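Local coordinates for E3 ubiquitin-protein ligase TRIM65 (PDB 7JL4) that acts as an E3 ubiquitin ligase in innate immunity, autophagy and inflammation, and is represented here by its C-terminal PRY-SPRY (B30.2) domain, at residues R78-S83 / G183-L188; V84-S89 / P176-L181. All coordinates share one frame; numbering follows the deposited sequence.

Contact 1: R78-S83 / G183-L188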
ATOM      1  N   ARG A  78      -6.942  -3.860  -4.249  1.00 23.58           N
ATOM      2  CA  ARG A  78      -7.940  -3.126  -5.025  1.00 25.59           C
ATOM      3  C   ARG A  78      -8.365  -1.857  -4.293  1.00 27.27           C
ATOM      4  O   ARG A  78      -8.781  -1.915  -3.134  1.00 27.64           O
ATOM      5  CB  ARG A  78      -9.168  -3.975  -5.321  1.00 27.11           C
ATOM      6  CG  ARG A  78     -10.204  -3.159  -6.119  1.00 27.97           C
ATOM      7  CD  ARG A  78     -11.254  -3.991  -6.784  1.00 40.98           C
ATOM      8  NE  ARG A  78     -10.740  -4.851  -7.850  1.00 43.23           N
ATOM      9  CZ  ARG A  78     -10.487  -4.436  -9.092  1.00 38.65           C
ATOM     10  NH1 ARG A  78     -10.659  -3.164  -9.425  1.00 37.14           N
ATOM     11  NH2 ARG A  78     -10.044  -5.294  -9.997  1.00 39.68           N
ATOM     12  N   ALA A  79      -8.300  -0.720  -4.981  1.00 28.92           N
ATOM     13  CA  ALA A  79      -8.744   0.558  -4.435  1.00 27.55           C
ATOM     14  C   ALA A  79     -10.134   0.899  -4.961  1.00 28.15           C
ATOM     15  O   ALA A  79     -10.402   0.746  -6.156  1.00 32.55           O
ATOM     16  CB  ALA A  79      -7.760   1.672  -4.818  1.00 28.05           C
ATOM     17  N   SER A  80     -11.015   1.402  -4.084  1.00 30.78           N
ATOM     18  CA  SER A  80     -12.351   1.789  -4.555  1.00 31.64           C
ATOM     19  C   SER A  80     -12.316   3.030  -5.435  1.00 35.58           C
ATOM     20  O   SER A  80     -13.289   3.286  -6.162  1.00 33.20           O
ATOM     21  CB  SER A  80     -13.314   2.070  -3.392  1.00 31.33           C
ATOM     22  OG  SER A  80     -12.852   3.157  -2.589  1.00 28.74           O
ATOM     23  N   ASP A  81     -11.239   3.809  -5.368  1.00 30.72           N
ATOM     24  CA  ASP A  81     -11.179   5.141  -5.971  1.00 32.60           C
ATOM     25  C   ASP A  81      -9.738   5.622  -5.865  1.00 37.37           C
ATOM     26  O   ASP A  81      -8.903   4.979  -5.224  1.00 30.33           O
ATOM     27  CB  ASP A  81     -12.116   6.110  -5.256  1.00 30.80           C
ATOM     28  CG  ASP A  81     -12.455   7.352  -6.086  1.00 43.10           C
ATOM     29  OD1 ASP A  81     -12.003   7.487  -7.252  1.00 32.29           O
ATOM     30  OD2 ASP A  81     -13.210   8.185  -5.548  1.00 32.33           O
ATOM     31  N   HIS A  82      -9.459   6.776  -6.485  1.00 35.26           N
ATOM     32  CA  HIS A  82      -8.163   7.417  -6.316  1.00 30.10           C
ATOM     33  C   HIS A  82      -8.066   8.037  -4.923  1.00 24.65           C
ATOM     34  O   HIS A  82      -9.030   8.060  -4.154  1.00 30.93           O
ATOM     35  CB  HIS A  82      -7.946   8.493  -7.380  1.00 31.12           C
ATOM     36  CG  HIS A  82      -8.994   9.564  -7.354  1.00 31.21           C
ATOM     37  ND1 HIS A  82      -9.080  10.486  -6.333  1.00 34.64           N
ATOM     38  CD2 HIS A  82     -10.028   9.822  -8.184  1.00 30.15           C
ATOM     39  CE1 HIS A  82     -10.109  11.287  -6.553  1.00 37.95           C
ATOM     40  NE2 HIS A  82     -10.700  10.907  -7.671  1.00 39.36           N
ATOM     41  N   SER A  83      -6.897   8.627  -4.651  1.00 28.32           N
ATOM     42  CA  SER A  83      -6.545   9.230  -3.361  1.00 27.82           C
ATOM     43  C   SER A  83      -6.307   8.146  -2.308  1.00 28.80           C
ATOM     44  O   SER A  83      -6.902   8.141  -1.229  1.00 26.66           O
ATOM     45  CB  SER A  83      -7.586  10.243  -2.905  1.00 33.63           C
ATOM     46  OG  SER A  83      -7.817  11.187  -3.950  1.00 30.72           O
ATOM     47  N   GLY A 183     -13.699   8.151   2.757  1.00 35.10           N
ATOM     48  CA  GLY A 183     -14.588   7.530   1.791  1.00 35.99           C
ATOM     49  C   GLY A 183     -13.972   6.393   0.983  1.00 33.64           C
ATOM     50  O   GLY A 183     -14.703   5.690   0.265  1.00 35.24           O
ATOM     51  N   ARG A 184     -12.663   6.195   1.067  1.00 31.80           N
ATOM     52  CA  ARG A 184     -12.005   5.203   0.235  1.00 33.16           C
ATOM     53  C   ARG A 184     -11.998   3.857   0.942  1.00 30.35           C
ATOM     54  O   ARG A 184     -11.945   3.789   2.171  1.00 29.32           O
ATOM     55  CB  ARG A 184     -10.569   5.618  -0.101  1.00 30.00           C
ATOM     56  CG  ARG A 184     -10.459   6.499  -1.345  1.00 32.51           C
ATOM     57  CD  ARG A 184     -11.170   7.850  -1.139  1.00 33.82           C
ATOM     58  NE  ARG A 184     -11.003   8.720  -2.302  1.00 31.61           N
ATOM     59  CZ  ARG A 184     -11.663   9.856  -2.519  1.00 35.22           C
ATOM     60  NH1 ARG A 184     -12.588  10.298  -1.671  1.00 35.89           N
ATOM     61  NH2 ARG A 184     -11.407  10.542  -3.621  1.00 35.33           N
ATOM     62  N   THR A 185     -12.057   2.791   0.145  1.00 34.30           N
ATOM     63  CA  THR A 185     -11.889   1.419   0.612  1.00 31.21           C
ATOM     64  C   THR A 185     -10.662   0.819  -0.063  1.00 33.88           C
ATOM     65  O   THR A 185     -10.447   1.035  -1.258  1.00 26.89           O
ATOM     66  CB  THR A 185     -13.130   0.571   0.293  1.00 34.36           C
ATOM     67  OG1 THR A 185     -14.251   1.057   1.033  1.00 35.01           O
ATOM     68  CG2 THR A 185     -12.922  -0.908   0.647  1.00 34.18           C
ATOM     69  N   LEU A 186      -9.841   0.083   0.703  1.00 26.96           N
ATOM     70  CA  LEU A 186      -8.783  -0.756   0.142  1.00 24.97           C
ATOM     71  C   LEU A 186      -9.042  -2.207   0.524  1.00 31.69           C
ATOM     72  O   LEU A 186      -9.380  -2.492   1.678  1.00 27.79           O
ATOM     73  CB  LEU A 186      -7.389  -0.368   0.639  1.00 29.07           C
ATOM     74  CG  LEU A 186      -6.781   0.967   0.190  1.00 33.30           C
ATOM     75  CD1 LEU A 186      -5.412   1.209   0.834  1.00 28.69           C
ATOM     76  CD2 LEU A 186      -6.633   0.971  -1.312  1.00 33.28           C
ATOM     77  N   THR A 187      -8.870  -3.118  -0.443  1.00 26.46           N
ATOM     78  CA  THR A 187      -9.054  -4.556  -0.238  1.00 26.63           C
ATOM     79  C   THR A 187      -7.754  -5.285  -0.576  1.00 27.95           C
ATOM     80  O   THR A 187      -7.251  -5.167  -1.700  1.00 25.96           O
ATOM     81  CB  THR A 187     -10.195  -5.072  -1.119  1.00 27.49           C
ATOM     82  OG1 THR A 187     -11.368  -4.261  -0.911  1.00 29.73           O
ATOM     83  CG2 THR A 187     -10.501  -6.524  -0.779  1.00 28.92           C
ATOM     84  N   LEU A 188      -7.209  -6.032   0.391  1.00 25.44           N
ATOM     85  CA  LEU A 188      -6.025  -6.861   0.169  1.00 26.13           C
ATOM     86  C   LEU A 188      -6.472  -8.146  -0.520  1.00 26.44           C
ATOM     87  O   LEU A 188      -7.222  -8.933   0.061  1.00 26.95           O
ATOM     88  CB  LEU A 188      -5.339  -7.177   1.495  1.00 24.21           C
ATOM     89  CG  LEU A 188      -4.990  -5.948   2.348  1.00 24.20           C
ATOM     90  CD1 LEU A 188      -4.572  -6.357   3.739  1.00 22.83           C
ATOM     91  CD2 LEU A 188      -3.901  -5.146   1.705  1.00 22.45           C
TER
HETATM   92  O   HOH W   1     -11.486  -2.115  -2.390  1.00 32.06           O
HETATM   93  O   HOH W   2     -14.640   5.052  -2.729  1.00 39.09           O

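Contact 2: V84-S89 / P176-L181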
ATOM      1  N   VAL A  84      -5.438   7.203  -2.657  1.00 29.36           N
ATOM      2  CA  VAL A  84      -4.880   6.234  -1.728  1.00 21.56           C
ATOM      3  C   VAL A  84      -3.379   6.173  -1.971  1.00 22.69           C
ATOM      4  O   VAL A  84      -2.891   6.517  -3.054  1.00 26.11           O
ATOM      5  CB  VAL A  84      -5.530   4.834  -1.893  1.00 24.96           C
ATOM      6  CG1 VAL A  84      -7.045   4.925  -1.673  1.00 24.83           C
ATOM      7  CG2 VAL A  84      -5.247   4.267  -3.270  1.00 23.98           C
ATOM      8  N   THR A  85      -2.636   5.714  -0.953  1.00 19.37           N
ATOM      9  CA  THR A  85      -1.196   5.512  -1.080  1.00 16.33           C
ATOM     10  C   THR A  85      -0.875   4.094  -0.641  1.00 20.32           C
ATOM     11  O   THR A  85      -1.376   3.639   0.391  1.00 21.58           O
ATOM     12  CB  THR A  85      -0.370   6.490  -0.231  1.00 21.58           C
ATOM     13  OG1 THR A  85      -0.674   7.835  -0.597  1.00 22.30           O
ATOM     14  CG2 THR A  85       1.161   6.248  -0.432  1.00 15.59           C
ATOM     15  N   LEU A  86      -0.056   3.407  -1.429  1.00 18.49           N
ATOM     16  CA  LEU A  86       0.376   2.038  -1.151  1.00 19.43           C
ATOM     17  C   LEU A  86       1.882   2.051  -0.969  1.00 18.33           C
ATOM     18  O   LEU A  86       2.603   2.558  -1.834  1.00 16.09           O
ATOM     19  CB  LEU A  86       0.029   1.104  -2.324  1.00 22.94           C
ATOM     20  CG  LEU A  86      -1.399   0.726  -2.738  1.00 27.57           C
ATOM     21  CD1 LEU A  86      -2.203   1.925  -3.186  1.00 29.57           C
ATOM     22  CD2 LEU A  86      -1.243  -0.198  -3.926  1.00 33.09           C
ATOM     23  N   GLY A  87       2.371   1.452   0.117  1.00 18.74           N
ATOM     24  CA  GLY A  87       3.793   1.550   0.378  1.00 18.87           C
ATOM     25  C   GLY A  87       4.299   0.478   1.320  1.00 18.89           C
ATOM     26  O   GLY A  87       3.566  -0.425   1.729  1.00 19.40           O
ATOM     27  N   VAL A  88       5.586   0.589   1.646  1.00 18.48           N
ATOM     28  CA  VAL A  88       6.222  -0.227   2.677  1.00 21.76           C
ATOM     29  C   VAL A  88       7.094   0.682   3.533  1.00 21.75           C
ATOM     30  O   VAL A  88       7.562   1.732   3.072  1.00 21.27           O
ATOM     31  CB  VAL A  88       7.064  -1.361   2.064  1.00 18.62           C
ATOM     32  CG1 VAL A  88       6.144  -2.371   1.368  1.00 16.67           C
ATOM     33  CG2 VAL A  88       8.086  -0.802   1.106  1.00 18.21           C
ATOM     34  N   SER A  89       7.317   0.282   4.789  1.00 18.18           N
ATOM     35  CA  SER A  89       8.126   1.081   5.704  1.00 22.81           C
ATOM     36  C   SER A  89       8.946   0.192   6.623  1.00 24.61           C
ATOM     37  O   SER A  89       8.567  -0.942   6.920  1.00 18.53           O
ATOM     38  CB  SER A  89       7.272   1.983   6.605  1.00 25.16           C
ATOM     39  OG  SER A  89       6.493   1.186   7.501  1.00 30.31           O
ATOM     40  N   PRO A 176       4.030  -3.538   4.851  1.00 16.88           N
ATOM     41  CA  PRO A 176       3.128  -2.764   3.991  1.00 16.74           C
ATOM     42  C   PRO A 176       2.346  -1.737   4.804  1.00 22.47           C
ATOM     43  O   PRO A 176       1.897  -2.018   5.924  1.00 21.64           O
ATOM     44  CB  PRO A 176       2.185  -3.827   3.411  1.00 16.38           C
ATOM     45  CG  PRO A 176       2.947  -5.146   3.522  1.00 17.02           C
ATOM     46  CD  PRO A 176       3.763  -4.996   4.792  1.00 20.17           C
ATOM     47  N   VAL A 177       2.148  -0.550   4.214  1.00 18.96           N
ATOM     48  CA  VAL A 177       1.468   0.539   4.904  1.00 19.94           C
ATOM     49  C   VAL A 177       0.724   1.365   3.854  1.00 19.95           C
ATOM     50  O   VAL A 177       1.159   1.467   2.707  1.00 17.49           O
ATOM     51  CB  VAL A 177       2.472   1.377   5.731  1.00 21.91           C
ATOM     52  CG1 VAL A 177       3.561   1.982   4.826  1.00 18.83           C
ATOM     53  CG2 VAL A 177       1.742   2.453   6.542  1.00 29.38           C
ATOM     54  N   PHE A 178      -0.434   1.896   4.240  1.00 17.73           N
ATOM     55  CA  PHE A 178      -1.383   2.496   3.303  1.00 22.77           C
ATOM     56  C   PHE A 178      -1.963   3.790   3.866  1.00 23.11           C
ATOM     57  O   PHE A 178      -2.167   3.911   5.074  1.00 22.75           O
ATOM     58  CB  PHE A 178      -2.517   1.505   3.014  1.00 22.59           C
ATOM     59  CG  PHE A 178      -2.028   0.198   2.461  1.00 24.06           C
ATOM     60  CD1 PHE A 178      -1.826   0.052   1.098  1.00 24.04           C
ATOM     61  CD2 PHE A 178      -1.737  -0.862   3.305  1.00 21.30           C
ATOM     62  CE1 PHE A 178      -1.355  -1.130   0.566  1.00 22.56           C
ATOM     63  CE2 PHE A 178      -1.250  -2.064   2.794  1.00 29.11           C
ATOM     64  CZ  PHE A 178      -1.053  -2.193   1.408  1.00 25.80           C
ATOM     65  N   TRP A 179      -2.278   4.736   2.969  1.00 21.14           N
ATOM     66  CA  TRP A 179      -2.968   5.976   3.299  1.00 22.29           C
ATOM     67  C   TRP A 179      -4.265   6.034   2.502  1.00 28.03           C
ATOM     68  O   TRP A 179      -4.300   5.624   1.333  1.00 23.94           O
ATOM     69  CB  TRP A 179      -2.109   7.184   2.948  1.00 20.20           C
ATOM     70  CG  TRP A 179      -2.805   8.519   3.064  1.00 23.31           C
ATOM     71  CD1 TRP A 179      -2.917   9.281   4.176  1.00 25.53           C
ATOM     72  CD2 TRP A 179      -3.429   9.262   1.995  1.00 26.84           C
ATOM     73  NE1 TRP A 179      -3.583  10.480   3.872  1.00 26.53           N
ATOM     74  CE2 TRP A 179      -3.909  10.472   2.539  1.00 26.81           C
ATOM     75  CE3 TRP A 179      -3.629   9.010   0.632  1.00 23.42           C
ATOM     76  CZ2 TRP A 179      -4.580  11.428   1.764  1.00 30.46           C
ATOM     77  CZ3 TRP A 179      -4.297   9.955  -0.139  1.00 24.91           C
ATOM     78  CH2 TRP A 179      -4.764  11.149   0.436  1.00 28.21           C
ATOM     79  N   LEU A 180      -5.331   6.518   3.138  1.00 27.67           N
ATOM     80  CA  LEU A 180      -6.661   6.555   2.534  1.00 27.05           C
ATOM     81  C   LEU A 180      -7.334   7.884   2.827  1.00 28.94           C
ATOM     82  O   LEU A 180      -7.540   8.230   3.994  1.00 32.64           O
ATOM     83  CB  LEU A 180      -7.557   5.436   3.069  1.00 26.33           C
ATOM     84  CG  LEU A 180      -7.308   3.971   2.783  1.00 24.50           C
ATOM     85  CD1 LEU A 180      -6.217   3.427   3.713  1.00 25.67           C
ATOM     86  CD2 LEU A 180      -8.642   3.252   2.976  1.00 24.46           C
ATOM     87  N   LEU A 181      -7.765   8.571   1.777  1.00 31.96           N
ATOM     88  CA  LEU A 181      -8.666   9.702   1.941  1.00 33.19           C
ATOM     89  C   LEU A 181     -10.002   9.224   2.518  1.00 32.86           C
ATOM     90  O   LEU A 181     -10.336   8.043   2.458  1.00 31.91           O
ATOM     91  CB  LEU A 181      -8.883  10.385   0.597  1.00 33.97           C
ATOM     92  CG  LEU A 181      -9.383  11.821   0.718  1.00 34.19           C
ATOM     93  CD1 LEU A 181      -8.369  12.580   1.530  1.00 36.53           C
ATOM     94  CD2 LEU A 181      -9.568  12.424  -0.652  1.00 40.49           C
TER

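Contact 1: R78-S83 / G183-L188
Ser80 OG accepts the backbone N-H of Thr185 at 2.9 Å, in a nearly straight bond of 170°. A water also holds this hydroxyl and donates to Gly183 O. OG sits between the backbone N and the carbonyl carbon (chi1 62°), which turns it to the opposite strand. Ser80 N in turn donates to Thr185 O at 2.9 Å. Together the hydroxyl and the backbone N-H carry the pairing one residue past strand 72-79. Before it, Arg78 and Thr187 form a hydrogen-bonded pair, with Arg78 N to Thr187 O at 2.9 Å. Ala79 and Leu186 are the non-hydrogen-bonded pair, and Ala79 CB meets Leu186 CD2 at 3.7 Å. These are neighbouring strands in one of the two sheets of the SPRY beta-sandwich. Beyond the strand end, Arg184 reaches across to residues 81-83. Its chain bends at chi2 (64°), and Arg184 NE donates to His82 O at 2.8 Å, with the oxygen in the guanidinium plane. Asp81 OD2 lies over one guanidinium face, 3.5 Å from Arg184 NH2, a salt bridge of charges alone. The carboxylate is almost parallel to the guanidinium. His82 CE1 approaches Arg184 NH2 at 3.3 Å, and NH1 bonds to Glu182 O. An alanine in place of Arg184 would probably leave His82 O without this donor and Asp81 without its counter-charge across the contact. A second water joins Arg78 O to Thr187 OG1, which Gln41 also holds.

Contact 2: V84-S89 / P176-L181
Trp179 packs its indole beside Thr85 and the start of strand 84-89. Trp179 CB lies 3.7 Å from Thr85 CB. Trp179 CG stands anti to the backbone N (chi1 172°), beside the carbonyl carbon, and from there the six-membered ring reaches over to the start of strand 84-89. Further out, Trp179 CE3 comes within 3.4 Å of Thr85 OG1, and Trp179 CZ3 is 3.9 Å from Val84 N. Thr85 N lies at the indole edge, in its plane. Leu181 N sits above one face, toward the rim. At the other end of the indole, NE1 bonds to Thr102 OG1, while Thr85 OG1 bonds to Asp103. The backbones of Thr85 and Trp179 form a hydrogen-bonded antiparallel pair, with Thr85 N to Trp179 O at 2.8 Å. Gly87 and Val177 make the next such pair. There Val177 N donates to Gly87 O from well above the carbonyl plane, and the return bond from Gly87 N is weak. Val177 CG1 packs on the Gly87 backbone, 3.9 Å from Gly87 C. Val84, Leu86, Val88, Pro176 and Phe178 point to the opposite face of the sheet. Leu86 CG lies at the edge of the Phe178 ring, in its plane, 3.8 Å from Phe178 CE1. This face looks into the hydrophobic interior of the SPRY beta-sandwich. Leu86 packs on Leu140 and Met142 of strand 139-145. Phe178 meets Val77 of strand 72-79, and also Leu186 and Leu188 of strand 185-188. Within its own sheet, strand 84-89 lies between strands 175-180 and 111-116, and strand 175-180 lies between strands 61-63 and 84-89.

Overall arrangement
Contact 1 and contact 2 belong to different sheets of the same sandwich. Strand 72-79 leads into strand 84-89, and strand 175-180 leads into strand 185-188, so each chain connection passes from one sheet to the other, and the same two pairs of successive strands meet once in each sheet. Contact 2 is buried near the centre of the chain and relies on backbone bonds and apolar packing. Contact 1 is partly exposed. It adds two waters and, where its strands end, a serine hydroxyl and an arginine-aspartate pair. Their centres are 11 Å apart. Leu186 of contact 1 packs on Phe178 and Leu180 of contact 2, and Ser83 O probably accepts a hydrogen bond from Leu181 N.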